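Local coordinates for tyrosine-protein phosphatase YwqE (Bacillus subtilis, PDB 3QY6), which removes phosphate from tyrosine residues of the proteins YwqD, YwqF and Ssb, as a manganese-dependent phosphatase of the CpsB/CapC family, at residues 33-38 and 231-236; 41-46 and 77-82; 136-141 and 160-165; 182-187 and 241-246. All coordinates share one frame; numbering follows the deposited sequence.

The four contacts belong to one chain of TIM-barrel type. Contacts 2 and 3 share the parallel sheet from strand 42-43 to strand 190-192; their centres lie about 16 Å apart, and Glu-80 and His-136, one from each, bind the same iron, building part of the metal site. Contact 1, its centre about 19 Å from theirs, joins strand 36-38 of the three-stranded sheet to the end of helix 219-232. Contact 4, its centre about 14 Å from that of contact 3, ties the C-terminal tail to helix 173-184, with Ser-160 OG probably bonding to Leu-187 O and Leu-182 packing on Glu-138. In sequence contacts 2 and 3 come between the segments of contact 1; contacts 1 and 4 interlock.

Contact 1 of 4, residues 33-38 and 231-236; sequences GIRTII and LLRNQT
Ile-38 in strand 36-38 and Leu-232 in the last turn of helix 219-232 keep their backbones well apart, with 8.5 Å between the two CA atoms, so side chains alone make the contact. In this TIM-barrel-like fold Ile-37 turns away to Ala-29 of helix 19-31, whereas Thr-36 and Ile-38 face the end of the C-terminal helix, an arrangement consistent with that helix closing the end of the barrel opposite the metals. The branched Ile-38, well suited to a strand, carries CG1 beside its own backbone N (chi1 -48°) and is extended from there, which pushes CD1 forward. This methyl meets Leu-231 CD2 at 3.6 Å and, less closely, Leu-232 CD1. The methyl of Thr-36 lies more loosely near Leu-232 CD2, while Leu-232 also reaches Ile-2 and Leu-76 on the neighbouring strands, a place for a bulky apolar residue. Asn-234, with positive phi, ends the helix in a Schellman motif and returns its N-H to Leu-231 O at 3.0 Å. At the solvent side two arginines cross at about a right angle. They gather round the carboxylate of Glu-229, which makes a salt bridge with Arg-35 and a long, weak ion pair with Arg-233. Their guanidinium planes are 21° apart, and Arg-35 NH2 comes within 3.3 Å of Arg-233 NH2, two donors with no bond between them.

Contact 2 of 4, residues 41-46 and 77-82; sequences PHHNNG and PGQEIR. With FE (Fe (III) ion), chain B; MG (magnesium ion), chain D; FE (Fe (III) ion), chain C.
Glu-80 pairs with His-42, and Ile-81 with His-43, in two successive parallel bridges: Glu-80 N bonds to Pro-41 O (2.9 Å), His-43 N to Glu-80 O (3.0 Å) and Arg-82 N to His-43 O. The Glu-80 side chain starts at CB, beside Pro-41 O. CG lies anti to the backbone N (chi1 -175°), and the chain runs straight out to CD, between two irons. OE1 binds one iron at 2.1 Å and OE2 the other, so the carboxylate bridges the pair, a role that suits the long, two-oxygen side chain of glutamate. OE2 also lies over a face of the His-42 ring, 3.1 Å from CE1, while His-42 NE2 binds magnesium at 2.0 Å. On the sheet face that carries Ile-81, NE2 of the Gln-79 amide lies 3.6 Å above one face of the His-43 ring, toward its rim, planes 15° apart; the amide bonds to Asn-50 O and Leu-97 N, and His-43 ND1 accepts from Asn-50 N. An alanine at His-43 would probably uncover this amide and leave Asn-50 N without its acceptor. Strand 80-82 sits between strands 42-43 and 104-108, Arg-82 forming a salt bridge with Glu-108, and helix 52-68 covers Pro-41 through Val-55.

Contact 3 of 4, residues 136-141 and 160-165; sequences HPERNR and SQITSG. With FE (Fe (III) ion), chain B.
His-136 N gives a weak hydrogen bond to Gln-161 O (3.0 Å), which extends the pairing of strand 131-135 with strand 159-163 just past the former's end. The backbone of His-136 then takes a positive phi and turns off the sheet. Its ring stands between the backbone N and the carbonyl carbon (chi1 54°), a rotation that carries NE2 to the iron at 2.0 Å; Glu-80 and Glu-108 bind the same metal. The CB of this histidine lies against Thr-163 OG1. Pro-137 begins a short 3-10 turn, 137-139; having no N-H to satisfy, it can set its ring against the strand, CG near Ser-160 OG, which itself bonds to Leu-187 O, and CD 3.3 Å from Gln-161 O. Ligands placed just after parallel strands are the hallmark of TIM-barrel metallohydrolases, where the active site lies at the C-terminal ends of the strands. Glu-138, the next residue, is bent at chi2 (-87°), which folds its carboxylate back across Ile-162 and Thr-163. OE1 is met on its syn side by Thr-163 N at 2.9 Å and by Thr-163 OG1 at 2.8 Å, the two coming from opposite faces of the carboxylate plane, and Ser-166 OG bonds to it as well. The start of helix 164-167 close by would probably steady the negative charge. OE2 is buried without a polar partner, 3.5 Å from Ile-162 CD1. Arg-139 reaches Phe-171 in a cation-pi contact, while Asn-140 OD1 caps the next helix at Ile-143 N.

Contact 4 of 4, residues 182-187 and 241-246; sequences LVEANL and PPQPVK
Gln-243 gives its backbone N-H to Ala-185 O at 2.9 Å, a hydrogen bond that joins the two segments. Pro-242 and Pro-244, whose rings restrict phi and suit an extended tail, lack an N-H, and Gln-243 between them supplies the donor. The carbonyl it reaches is presented by a Schellman motif at the end of helix 173-184: Asn-186 has positive phi, as asparagine readily allows, and Leu-187 N returns to Leu-182 O at 3.2 Å.

Apolar contacts centre on Val-245. Its CG2 sits beside the backbone N, and from there touches Leu-187 CD1 (3.7 Å), Ala-185 CB (3.9 Å) and, more loosely, Leu-182 CD2. Leu-187 turns its other methyl, CD2, to Pro-242 CB at 3.8 Å, the two side chains crossing at about a right angle. The small Ala-185 lets the tail lie close on the helix end.

Carbon also meets polar atoms, for example where Gln-243 CG, held between backbone N and carbonyl carbon (chi1 57°), lies 3.3 Å from Ala-185 O, and where Glu-184 OE1 rests 3.2 Å from Lys-246 CD, their charged ends not in contact. A glycine in place of Gln-243 removes the CG packed on the Ala-185 carbonyl and CA, and would probably open a gap there and free the tail's backbone to turn.

Leu-150 and Tyr-151 of helix 148-155 flank the same apolar patch; this is packing of a proline-rich C-terminal tail over the Schellman-capped end of an outer helix of the barrel.

Contact 1 of 4, residues 33-38 and 231-236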
loop_
_atom_site.group_PDB
_atom_site.type_symbol
_atom_site.label_atom_id
_atom_site.label_comp_id
_atom_site.label_asym_id
_atom_site.label_seq_id
_atom_site.Cartn_x
_atom_site.Cartn_y
_atom_site.Cartn_z
ATOM N N GLY A 33 8.951 -12.141 -8.030
ATOM C CA GLY A 33 8.788 -13.040 -6.902
ATOM C C GLY A 33 7.505 -12.839 -6.127
ATOM O O GLY A 33 7.320 -13.429 -5.065
ATOM N N ILE A 34 6.614 -11.993 -6.646
ATOM C CA ILE A 34 5.309 -11.796 -6.003
ATOM C C ILE A 34 4.368 -12.938 -6.408
ATOM O O ILE A 34 4.293 -13.307 -7.582
ATOM C CB ILE A 34 4.706 -10.390 -6.349
ATOM C CG1 ILE A 34 5.555 -9.288 -5.705
ATOM C CG2 ILE A 34 3.225 -10.292 -5.902
ATOM C CD1 ILE A 34 5.336 -7.904 -6.285
ATOM N N ARG A 35 3.657 -13.508 -5.450
ATOM C CA ARG A 35 2.687 -14.565 -5.759
ATOM C C ARG A 35 1.243 -14.168 -5.486
ATOM O O ARG A 35 0.322 -14.788 -6.009
ATOM C CB ARG A 35 3.020 -15.868 -5.002
ATOM C CG ARG A 35 2.998 -15.718 -3.505
ATOM C CD ARG A 35 2.962 -17.058 -2.784
ATOM N NE ARG A 35 2.994 -16.849 -1.342
ATOM C CZ ARG A 35 1.920 -16.680 -0.570
ATOM N NH1 ARG A 35 0.702 -16.706 -1.097
ATOM N NH2 ARG A 35 2.070 -16.481 0.739
ATOM N N THR A 36 1.049 -13.132 -4.675
ATOM C CA THR A 36 -0.294 -12.660 -4.315
ATOM C C THR A 36 -0.304 -11.129 -4.290
ATOM O O THR A 36 0.570 -10.498 -3.710
ATOM C CB THR A 36 -0.748 -13.188 -2.929
ATOM O OG1 THR A 36 -0.871 -14.615 -2.958
ATOM C CG2 THR A 36 -2.110 -12.617 -2.528
ATOM N N ILE A 37 -1.313 -10.556 -4.920
ATOM C CA ILE A 37 -1.493 -9.118 -4.908
ATOM C C ILE A 37 -2.858 -8.812 -4.297
ATOM O O ILE A 37 -3.892 -9.355 -4.741
ATOM C CB ILE A 37 -1.440 -8.536 -6.347
ATOM C CG1 ILE A 37 -0.014 -8.599 -6.910
ATOM C CG2 ILE A 37 -1.980 -7.090 -6.364
ATOM C CD1 ILE A 37 0.087 -8.271 -8.432
ATOM N N ILE A 38 -2.866 -7.927 -3.307
ATOM C CA ILE A 38 -4.105 -7.279 -2.869
ATOM C C ILE A 38 -4.324 -6.048 -3.761
ATOM O O ILE A 38 -3.578 -5.046 -3.659
ATOM C CB ILE A 38 -4.048 -6.832 -1.392
ATOM C CG1 ILE A 38 -3.520 -7.990 -0.516
ATOM C CG2 ILE A 38 -5.450 -6.348 -0.897
ATOM C CD1 ILE A 38 -3.495 -7.664 0.975
ATOM N N LEU A 231 -0.198 -9.659 7.545
ATOM C CA LEU A 231 -1.362 -8.877 7.164
ATOM C C LEU A 231 -2.385 -9.724 6.394
ATOM O O LEU A 231 -3.583 -9.665 6.679
ATOM C CB LEU A 231 -0.929 -7.648 6.346
ATOM C CG LEU A 231 -2.064 -6.784 5.777
ATOM C CD1 LEU A 231 -1.604 -5.339 5.628
ATOM C CD2 LEU A 231 -2.508 -7.348 4.440
ATOM N N LEU A 232 -1.936 -10.520 5.456
ATOM C CA LEU A 232 -2.828 -11.258 4.588
ATOM C C LEU A 232 -3.712 -12.238 5.322
ATOM O O LEU A 232 -4.854 -12.432 4.963
ATOM C CB LEU A 232 -2.041 -11.981 3.530
ATOM C CG LEU A 232 -2.871 -12.770 2.546
ATOM C CD1 LEU A 232 -3.557 -11.846 1.639
ATOM C CD2 LEU A 232 -2.039 -13.702 1.780
ATOM N N ARG A 233 -3.140 -12.858 6.333
ATOM C CA ARG A 233 -3.820 -13.850 7.157
ATOM C C ARG A 233 -4.333 -13.212 8.453
ATOM O O ARG A 233 -4.591 -13.909 9.444
ATOM C CB ARG A 233 -2.896 -15.055 7.443
ATOM C CG ARG A 233 -2.005 -15.445 6.260
ATOM C CD ARG A 233 -1.917 -16.957 6.042
ATOM N NE ARG A 233 -0.824 -17.346 5.139
ATOM C CZ ARG A 233 -0.869 -17.302 3.805
ATOM N NH1 ARG A 233 -1.947 -16.859 3.173
ATOM N NH2 ARG A 233 0.182 -17.696 3.094
ATOM N N ASN A 234 -4.467 -11.882 8.430
ATOM C CA ASN A 234 -5.117 -11.108 9.502
ATOM C C ASN A 234 -4.461 -11.251 10.891
ATOM O O ASN A 234 -5.147 -11.276 11.922
ATOM C CB ASN A 234 -6.615 -11.452 9.548
ATOM C CG ASN A 234 -7.448 -10.398 10.249
ATOM O OD1 ASN A 234 -7.104 -9.213 10.274
ATOM N ND2 ASN A 234 -8.579 -10.829 10.810
ATOM N N GLN A 235 -3.132 -11.313 10.901
ATOM C CA GLN A 235 -2.350 -11.447 12.135
ATOM C C GLN A 235 -1.678 -10.133 12.507
ATOM O O GLN A 235 -1.530 -9.248 11.671
ATOM C CB GLN A 235 -1.274 -12.523 11.968
ATOM C CG GLN A 235 -1.794 -13.929 11.676
ATOM C CD GLN A 235 -1.884 -14.790 12.927
ATOM O OE1 GLN A 235 -2.916 -15.409 13.199
ATOM N NE2 GLN A 235 -0.802 -14.827 13.699
ATOM N N THR A 236 -1.258 -10.022 13.766
ATOM C CA THR A 236 -0.504 -8.865 14.258
ATOM C C THR A 236 0.841 -8.762 13.531
ATOM O O THR A 236 1.473 -9.784 13.255
ATOM C CB THR A 236 -0.273 -8.967 15.803
ATOM O OG1 THR A 236 -1.517 -9.256 16.448
ATOM C CG2 THR A 236 0.274 -7.668 16.363
#

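Contact 2 of 4, residues 41-46 and 77-82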
loop_
_atom_site.group_PDB
_atom_site.type_symbol
_atom_site.label_atom_id
_atom_site.label_comp_id
_atom_site.label_asym_id
_atom_site.label_seq_id
_atom_site.Cartn_x
_atom_site.Cartn_y
_atom_site.Cartn_z
ATOM N N PRO A 41 -7.701 -0.612 -5.823
ATOM C CA PRO A 41 -7.990 0.540 -6.703
ATOM C C PRO A 41 -8.356 1.803 -5.909
ATOM O O PRO A 41 -8.825 1.721 -4.752
ATOM C CB PRO A 41 -9.153 0.047 -7.571
ATOM C CG PRO A 41 -9.739 -1.106 -6.834
ATOM C CD PRO A 41 -8.658 -1.713 -5.976
ATOM N N HIS A 42 -8.088 2.963 -6.515
ATOM C CA HIS A 42 -8.442 4.248 -5.929
ATOM C C HIS A 42 -9.924 4.338 -5.683
ATOM O O HIS A 42 -10.731 4.005 -6.555
ATOM C CB HIS A 42 -8.053 5.380 -6.863
ATOM C CG HIS A 42 -6.595 5.677 -6.863
ATOM N ND1 HIS A 42 -5.965 6.278 -5.800
ATOM C CD2 HIS A 42 -5.649 5.483 -7.808
ATOM C CE1 HIS A 42 -4.683 6.427 -6.080
ATOM N NE2 HIS A 42 -4.467 5.965 -7.301
ATOM N N HIS A 43 -10.286 4.753 -4.494
ATOM C CA HIS A 43 -11.673 4.981 -4.217
ATOM C C HIS A 43 -11.825 6.358 -3.609
ATOM O O HIS A 43 -11.337 6.607 -2.539
ATOM C CB HIS A 43 -12.157 3.924 -3.275
ATOM C CG HIS A 43 -13.574 4.086 -2.882
ATOM N ND1 HIS A 43 -14.612 3.827 -3.738
ATOM C CD2 HIS A 43 -14.130 4.494 -1.726
ATOM C CE1 HIS A 43 -15.750 4.066 -3.122
ATOM N NE2 HIS A 43 -15.483 4.476 -1.903
ATOM N N ASN A 44 -12.537 7.235 -4.304
ATOM C CA ASN A 44 -12.765 8.612 -3.854
ATOM C C ASN A 44 -14.181 9.150 -4.136
ATOM O O ASN A 44 -14.802 8.802 -5.089
ATOM C CB ASN A 44 -11.738 9.512 -4.510
ATOM C CG ASN A 44 -11.809 10.918 -4.021
ATOM O OD1 ASN A 44 -12.173 11.155 -2.885
ATOM N ND2 ASN A 44 -11.455 11.873 -4.878
ATOM N N ASN A 45 -14.631 10.116 -3.380
ATOM C CA ASN A 45 -16.013 10.603 -3.451
ATOM C C ASN A 45 -16.427 11.261 -4.806
ATOM O O ASN A 45 -17.588 11.511 -5.048
ATOM C CB ASN A 45 -16.388 11.399 -2.191
ATOM C CG ASN A 45 -16.478 10.507 -0.936
ATOM O OD1 ASN A 45 -15.979 9.368 -0.919
ATOM N ND2 ASN A 45 -17.135 11.015 0.104
ATOM N N GLY A 46 -15.480 11.626 -5.647
ATOM C CA GLY A 46 -15.852 12.053 -6.973
ATOM C C GLY A 46 -15.190 11.365 -8.159
ATOM O O GLY A 46 -15.830 10.653 -8.922
ATOM N N PRO A 77 -9.213 -8.782 -2.989
ATOM C CA PRO A 77 -9.879 -7.473 -2.955
ATOM C C PRO A 77 -9.336 -6.498 -1.917
ATOM O O PRO A 77 -8.926 -6.886 -0.809
ATOM C CB PRO A 77 -11.335 -7.832 -2.648
ATOM C CG PRO A 77 -11.249 -9.115 -1.807
ATOM C CD PRO A 77 -10.009 -9.839 -2.321
ATOM N N GLY A 78 -9.359 -5.215 -2.272
ATOM C CA GLY A 78 -9.055 -4.170 -1.342
ATOM C C GLY A 78 -9.378 -2.848 -1.999
ATOM O O GLY A 78 -9.956 -2.835 -3.093
ATOM N N GLN A 79 -9.024 -1.769 -1.317
ATOM C CA GLN A 79 -9.161 -0.402 -1.850
ATOM C C GLN A 79 -8.053 0.478 -1.329
ATOM O O GLN A 79 -7.595 0.316 -0.189
ATOM C CB GLN A 79 -10.487 0.252 -1.433
ATOM C CG GLN A 79 -11.750 -0.163 -2.196
ATOM C CD GLN A 79 -13.021 0.421 -1.546
ATOM O OE1 GLN A 79 -13.039 0.751 -0.356
ATOM N NE2 GLN A 79 -14.084 0.527 -2.334
ATOM N N GLU A 80 -7.629 1.428 -2.158
ATOM C CA GLU A 80 -6.857 2.545 -1.667
ATOM C C GLU A 80 -7.828 3.689 -1.364
ATOM O O GLU A 80 -8.314 4.391 -2.277
ATOM C CB GLU A 80 -5.819 2.991 -2.689
ATOM C CG GLU A 80 -4.916 4.101 -2.119
ATOM C CD GLU A 80 -3.898 4.622 -3.112
ATOM O OE1 GLU A 80 -3.181 5.548 -2.760
ATOM O OE2 GLU A 80 -3.775 4.084 -4.217
ATOM N N ILE A 81 -8.113 3.855 -0.084
ATOM C CA ILE A 81 -9.180 4.751 0.353
ATOM C C ILE A 81 -8.638 6.146 0.582
ATOM O O ILE A 81 -7.885 6.405 1.534
ATOM C CB ILE A 81 -9.902 4.183 1.604
ATOM C CG1 ILE A 81 -10.534 2.827 1.285
ATOM C CG2 ILE A 81 -10.962 5.173 2.146
ATOM C CD1 ILE A 81 -10.721 1.915 2.541
ATOM N N ARG A 82 -8.990 7.058 -0.315
ATOM C CA ARG A 82 -8.703 8.454 -0.038
ATOM C C ARG A 82 -9.474 8.873 1.208
ATOM O O ARG A 82 -10.707 8.759 1.287
ATOM C CB ARG A 82 -9.023 9.353 -1.230
ATOM C CG ARG A 82 -8.824 10.866 -0.956
ATOM C CD ARG A 82 -7.340 11.345 -0.971
ATOM N NE ARG A 82 -6.606 10.885 -2.144
ATOM C CZ ARG A 82 -6.670 11.413 -3.366
ATOM N NH1 ARG A 82 -7.440 12.460 -3.627
ATOM N NH2 ARG A 82 -5.945 10.883 -4.341
HETATM FE FE FE B . -2.071 6.844 -4.015
HETATM MG MG MG D . -3.029 5.914 -8.687
HETATM FE FE FE C . -1.921 3.594 -5.195
HETATM O O HOH W 1 -7.149 6.689 -3.561
HETATM O O HOH W 2 -1.354 4.626 -4.671
HETATM O O HOH W 3 -1.395 8.310 -5.517
HETATM O O HOH W 4 -3.280 6.809 -5.316
HETATM O O HOH W 5 -2.147 5.147 -6.782
HETATM O O HOH W 6 -2.142 6.923 -7.774
#

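Contact 3 of 4, residues 136-141 and 160-165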
loop_
_atom_site.group_PDB
_atom_site.type_symbol
_atom_site.label_atom_id
_atom_site.label_comp_id
_atom_site.label_asym_id
_atom_site.label_seq_id
_atom_site.Cartn_x
_atom_site.Cartn_y
_atom_site.Cartn_z
ATOM N N HIS A 136 1.840 5.295 0.846
ATOM C CA HIS A 136 2.904 6.148 0.291
ATOM C C HIS A 136 3.120 7.497 1.039
ATOM O O HIS A 136 2.969 8.589 0.462
ATOM C CB HIS A 136 2.738 6.310 -1.248
ATOM C CG HIS A 136 1.382 6.798 -1.701
ATOM N ND1 HIS A 136 0.909 8.059 -1.393
ATOM C CD2 HIS A 136 0.459 6.246 -2.528
ATOM C CE1 HIS A 136 -0.265 8.247 -1.973
ATOM N NE2 HIS A 136 -0.576 7.156 -2.657
ATOM N N PRO A 137 3.475 7.440 2.336
ATOM C CA PRO A 137 3.640 8.714 3.037
ATOM C C PRO A 137 4.805 9.558 2.526
ATOM O O PRO A 137 4.796 10.789 2.695
ATOM C CB PRO A 137 3.915 8.285 4.493
ATOM C CG PRO A 137 4.468 6.919 4.373
ATOM C CD PRO A 137 3.695 6.297 3.240
ATOM N N GLU A 138 5.798 8.898 1.918
ATOM C CA GLU A 138 6.942 9.575 1.310
ATOM C C GLU A 138 6.532 10.465 0.132
ATOM O O GLU A 138 7.281 11.354 -0.269
ATOM C CB GLU A 138 7.992 8.553 0.864
ATOM C CG GLU A 138 7.685 7.887 -0.486
ATOM C CD GLU A 138 6.793 6.652 -0.410
ATOM O OE1 GLU A 138 6.883 5.835 -1.344
ATOM O OE2 GLU A 138 6.020 6.468 0.552
ATOM N N ARG A 139 5.344 10.229 -0.417
ATOM C CA ARG A 139 4.874 11.021 -1.567
ATOM C C ARG A 139 3.941 12.175 -1.182
ATOM O O ARG A 139 3.388 12.855 -2.064
ATOM C CB ARG A 139 4.191 10.111 -2.591
ATOM C CG ARG A 139 5.056 8.918 -3.021
ATOM C CD ARG A 139 4.706 8.498 -4.423
ATOM N NE ARG A 139 5.104 9.503 -5.412
ATOM C CZ ARG A 139 5.312 9.255 -6.703
ATOM N NH1 ARG A 139 5.168 8.023 -7.184
ATOM N NH2 ARG A 139 5.666 10.245 -7.519
ATOM N N ASN A 140 3.732 12.348 0.124
ATOM C CA ASN A 140 2.867 13.397 0.663
ATOM C C ASN A 140 3.689 14.643 0.955
ATOM O O ASN A 140 4.626 14.616 1.772
ATOM C CB ASN A 140 2.131 12.894 1.921
ATOM C CG ASN A 140 1.174 13.922 2.487
ATOM O OD1 ASN A 140 1.592 14.841 3.184
ATOM N ND2 ASN A 140 -0.114 13.792 2.162
ATOM N N ARG A 141 3.325 15.732 0.302
ATOM C CA ARG A 141 4.059 16.977 0.398
ATOM C C ARG A 141 4.217 17.475 1.803
ATOM O O ARG A 141 5.239 17.926 2.177
ATOM C CB ARG A 141 3.405 18.055 -0.429
ATOM C CG ARG A 141 4.392 18.905 -1.124
ATOM C CD ARG A 141 4.110 20.377 -0.899
ATOM N NE ARG A 141 3.174 20.882 -1.887
ATOM C CZ ARG A 141 2.749 20.199 -2.945
ATOM N NH1 ARG A 141 3.168 18.961 -3.169
ATOM N NH2 ARG A 141 1.907 20.765 -3.781
ATOM N N SER A 160 2.418 2.256 8.195
ATOM C CA SER A 160 2.551 2.854 6.869
ATOM C C SER A 160 3.272 1.957 5.869
ATOM O O SER A 160 4.000 1.044 6.241
ATOM C CB SER A 160 3.142 4.271 6.939
ATOM O OG SER A 160 4.554 4.261 6.968
ATOM N N GLN A 161 3.042 2.231 4.586
ATOM C CA GLN A 161 3.558 1.414 3.504
ATOM C C GLN A 161 4.342 2.309 2.534
ATOM O O GLN A 161 3.776 3.255 1.957
ATOM C CB GLN A 161 2.373 0.700 2.805
ATOM C CG GLN A 161 2.646 0.163 1.412
ATOM C CD GLN A 161 2.318 1.181 0.334
ATOM O OE1 GLN A 161 1.274 1.853 0.397
ATOM N NE2 GLN A 161 3.210 1.323 -0.644
ATOM N N ILE A 162 5.629 1.995 2.355
ATOM C CA ILE A 162 6.525 2.717 1.432
ATOM C C ILE A 162 6.435 2.113 0.037
ATOM O O ILE A 162 6.172 0.927 -0.094
ATOM C CB ILE A 162 8.001 2.647 1.954
ATOM C CG1 ILE A 162 8.887 3.712 1.320
ATOM C CG2 ILE A 162 8.606 1.253 1.741
ATOM C CD1 ILE A 162 8.841 5.047 2.011
ATOM N N THR A 163 6.636 2.923 -1.008
ATOM C CA THR A 163 6.623 2.432 -2.379
ATOM C C THR A 163 7.988 1.876 -2.792
ATOM O O THR A 163 9.025 2.558 -2.637
ATOM C CB THR A 163 6.249 3.568 -3.361
ATOM O OG1 THR A 163 5.139 4.306 -2.830
ATOM C CG2 THR A 163 5.934 3.021 -4.728
ATOM N N SER A 164 7.996 0.646 -3.306
ATOM C CA SER A 164 9.255 0.032 -3.768
ATOM C C SER A 164 9.984 0.983 -4.713
ATOM O O SER A 164 11.153 1.300 -4.502
ATOM C CB SER A 164 9.041 -1.313 -4.450
ATOM O OG SER A 164 8.368 -2.223 -3.599
ATOM N N GLY A 165 9.259 1.456 -5.723
ATOM C CA GLY A 165 9.811 2.384 -6.712
ATOM C C GLY A 165 10.485 3.612 -6.118
ATOM O O GLY A 165 11.464 4.090 -6.698
HETATM FE FE FE B . -2.071 6.844 -4.015
HETATM O O HOH W 2 -1.354 4.626 -4.671
HETATM O O HOH W 3 -1.395 8.310 -5.517
HETATM O O HOH W 4 -3.280 6.809 -5.316
#

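Contact 4 of 4, residues 182-187 and 241-246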
loop_
_atom_site.group_PDB
_atom_site.type_symbol
_atom_site.label_atom_id
_atom_site.label_comp_id
_atom_site.label_asym_id
_atom_site.label_seq_id
_atom_site.Cartn_x
_atom_site.Cartn_y
_atom_site.Cartn_z
ATOM N N LEU A 182 12.696 7.933 6.269
ATOM C CA LEU A 182 11.508 7.368 6.910
ATOM C C LEU A 182 11.726 5.939 7.426
ATOM O O LEU A 182 11.288 5.625 8.530
ATOM C CB LEU A 182 10.278 7.455 6.000
ATOM C CG LEU A 182 9.810 8.857 5.585
ATOM C CD1 LEU A 182 8.588 8.767 4.666
ATOM C CD2 LEU A 182 9.513 9.735 6.795
ATOM N N VAL A 183 12.417 5.097 6.650
ATOM C CA VAL A 183 12.684 3.700 7.049
ATOM C C VAL A 183 13.616 3.616 8.257
ATOM O O VAL A 183 13.382 2.829 9.181
ATOM C CB VAL A 183 13.250 2.831 5.893
ATOM C CG1 VAL A 183 13.613 1.429 6.394
ATOM C CG2 VAL A 183 12.239 2.721 4.755
ATOM N N GLU A 184 14.672 4.423 8.239
ATOM C CA GLU A 184 15.612 4.476 9.354
ATOM C C GLU A 184 14.853 4.755 10.652
ATOM O O GLU A 184 15.037 4.055 11.654
ATOM C CB GLU A 184 16.662 5.557 9.096
ATOM C CG GLU A 184 17.653 5.777 10.242
ATOM C CD GLU A 184 18.688 6.850 9.933
ATOM O OE1 GLU A 184 19.310 7.358 10.893
ATOM O OE2 GLU A 184 18.890 7.187 8.742
ATOM N N ALA A 185 13.968 5.753 10.590
ATOM C CA ALA A 185 13.174 6.207 11.729
ATOM C C ALA A 185 12.109 5.215 12.200
ATOM O O ALA A 185 11.338 5.521 13.118
ATOM C CB ALA A 185 12.545 7.549 11.410
ATOM N N ASN A 186 12.055 4.046 11.556
ATOM C CA ASN A 186 11.137 2.964 11.915
ATOM C C ASN A 186 9.656 3.270 11.639
ATOM O O ASN A 186 8.778 2.617 12.193
ATOM C CB ASN A 186 11.335 2.544 13.381
ATOM C CG ASN A 186 12.693 1.942 13.643
ATOM O OD1 ASN A 186 13.346 2.284 14.635
ATOM N ND2 ASN A 186 13.123 1.026 12.777
ATOM N N LEU A 187 9.390 4.243 10.768
ATOM C CA LEU A 187 8.016 4.679 10.480
ATOM C C LEU A 187 7.310 3.840 9.397
ATOM O O LEU A 187 6.126 4.032 9.126
ATOM C CB LEU A 187 7.972 6.183 10.157
ATOM C CG LEU A 187 8.722 7.156 11.101
ATOM C CD1 LEU A 187 8.499 8.623 10.734
ATOM C CD2 LEU A 187 8.388 6.915 12.569
ATOM N N PRO A 241 10.192 0.404 17.674
ATOM C CA PRO A 241 9.940 1.711 18.289
ATOM C C PRO A 241 10.205 2.901 17.356
ATOM O O PRO A 241 11.349 3.134 16.965
ATOM C CB PRO A 241 10.903 1.734 19.492
ATOM C CG PRO A 241 11.832 0.574 19.294
ATOM C CD PRO A 241 11.064 -0.433 18.516
ATOM N N PRO A 242 9.150 3.660 17.005
ATOM C CA PRO A 242 9.316 4.811 16.101
ATOM C C PRO A 242 10.241 5.891 16.670
ATOM O O PRO A 242 10.364 6.013 17.887
ATOM C CB PRO A 242 7.890 5.354 15.952
ATOM C CG PRO A 242 7.132 4.815 17.102
ATOM C CD PRO A 242 7.752 3.495 17.444
ATOM N N GLN A 243 10.883 6.660 15.792
ATOM C CA GLN A 243 11.768 7.751 16.207
ATOM C C GLN A 243 11.635 8.983 15.305
ATOM O O GLN A 243 11.120 8.873 14.188
ATOM C CB GLN A 243 13.231 7.279 16.292
ATOM C CG GLN A 243 13.814 6.671 15.025
ATOM C CD GLN A 243 15.064 5.830 15.277
ATOM O OE1 GLN A 243 15.105 5.010 16.201
ATOM N NE2 GLN A 243 16.080 6.015 14.437
ATOM N N PRO A 244 12.178 10.094 15.724
ATOM C CA PRO A 244 12.135 11.327 14.953
ATOM C C PRO A 244 12.981 11.256 13.686
ATOM O O PRO A 244 13.936 10.515 13.604
ATOM C CB PRO A 244 12.731 12.322 15.926
ATOM C CG PRO A 244 12.322 11.804 17.249
ATOM C CD PRO A 244 12.357 10.338 17.159
ATOM N N VAL A 245 12.615 12.020 12.684
ATOM C CA VAL A 245 13.234 11.909 11.386
ATOM C C VAL A 245 14.338 12.924 11.153
ATOM O O VAL A 245 14.140 14.117 11.297
ATOM C CB VAL A 245 12.177 12.134 10.312
ATOM C CG1 VAL A 245 12.796 12.238 8.984
ATOM C CG2 VAL A 245 11.188 11.060 10.339
ATOM N N LYS A 246 15.499 12.415 10.785
ATOM C CA LYS A 246 16.682 13.219 10.507
ATOM C C LYS A 246 16.583 14.024 9.234
ATOM O O LYS A 246 15.986 13.576 8.263
ATOM C CB LYS A 246 17.914 12.339 10.363
ATOM C CG LYS A 246 18.091 11.268 11.400
ATOM C CD LYS A 246 19.410 10.589 11.197
ATOM C CE LYS A 246 20.502 11.229 12.036
ATOM N NZ LYS A 246 20.491 12.720 12.087
#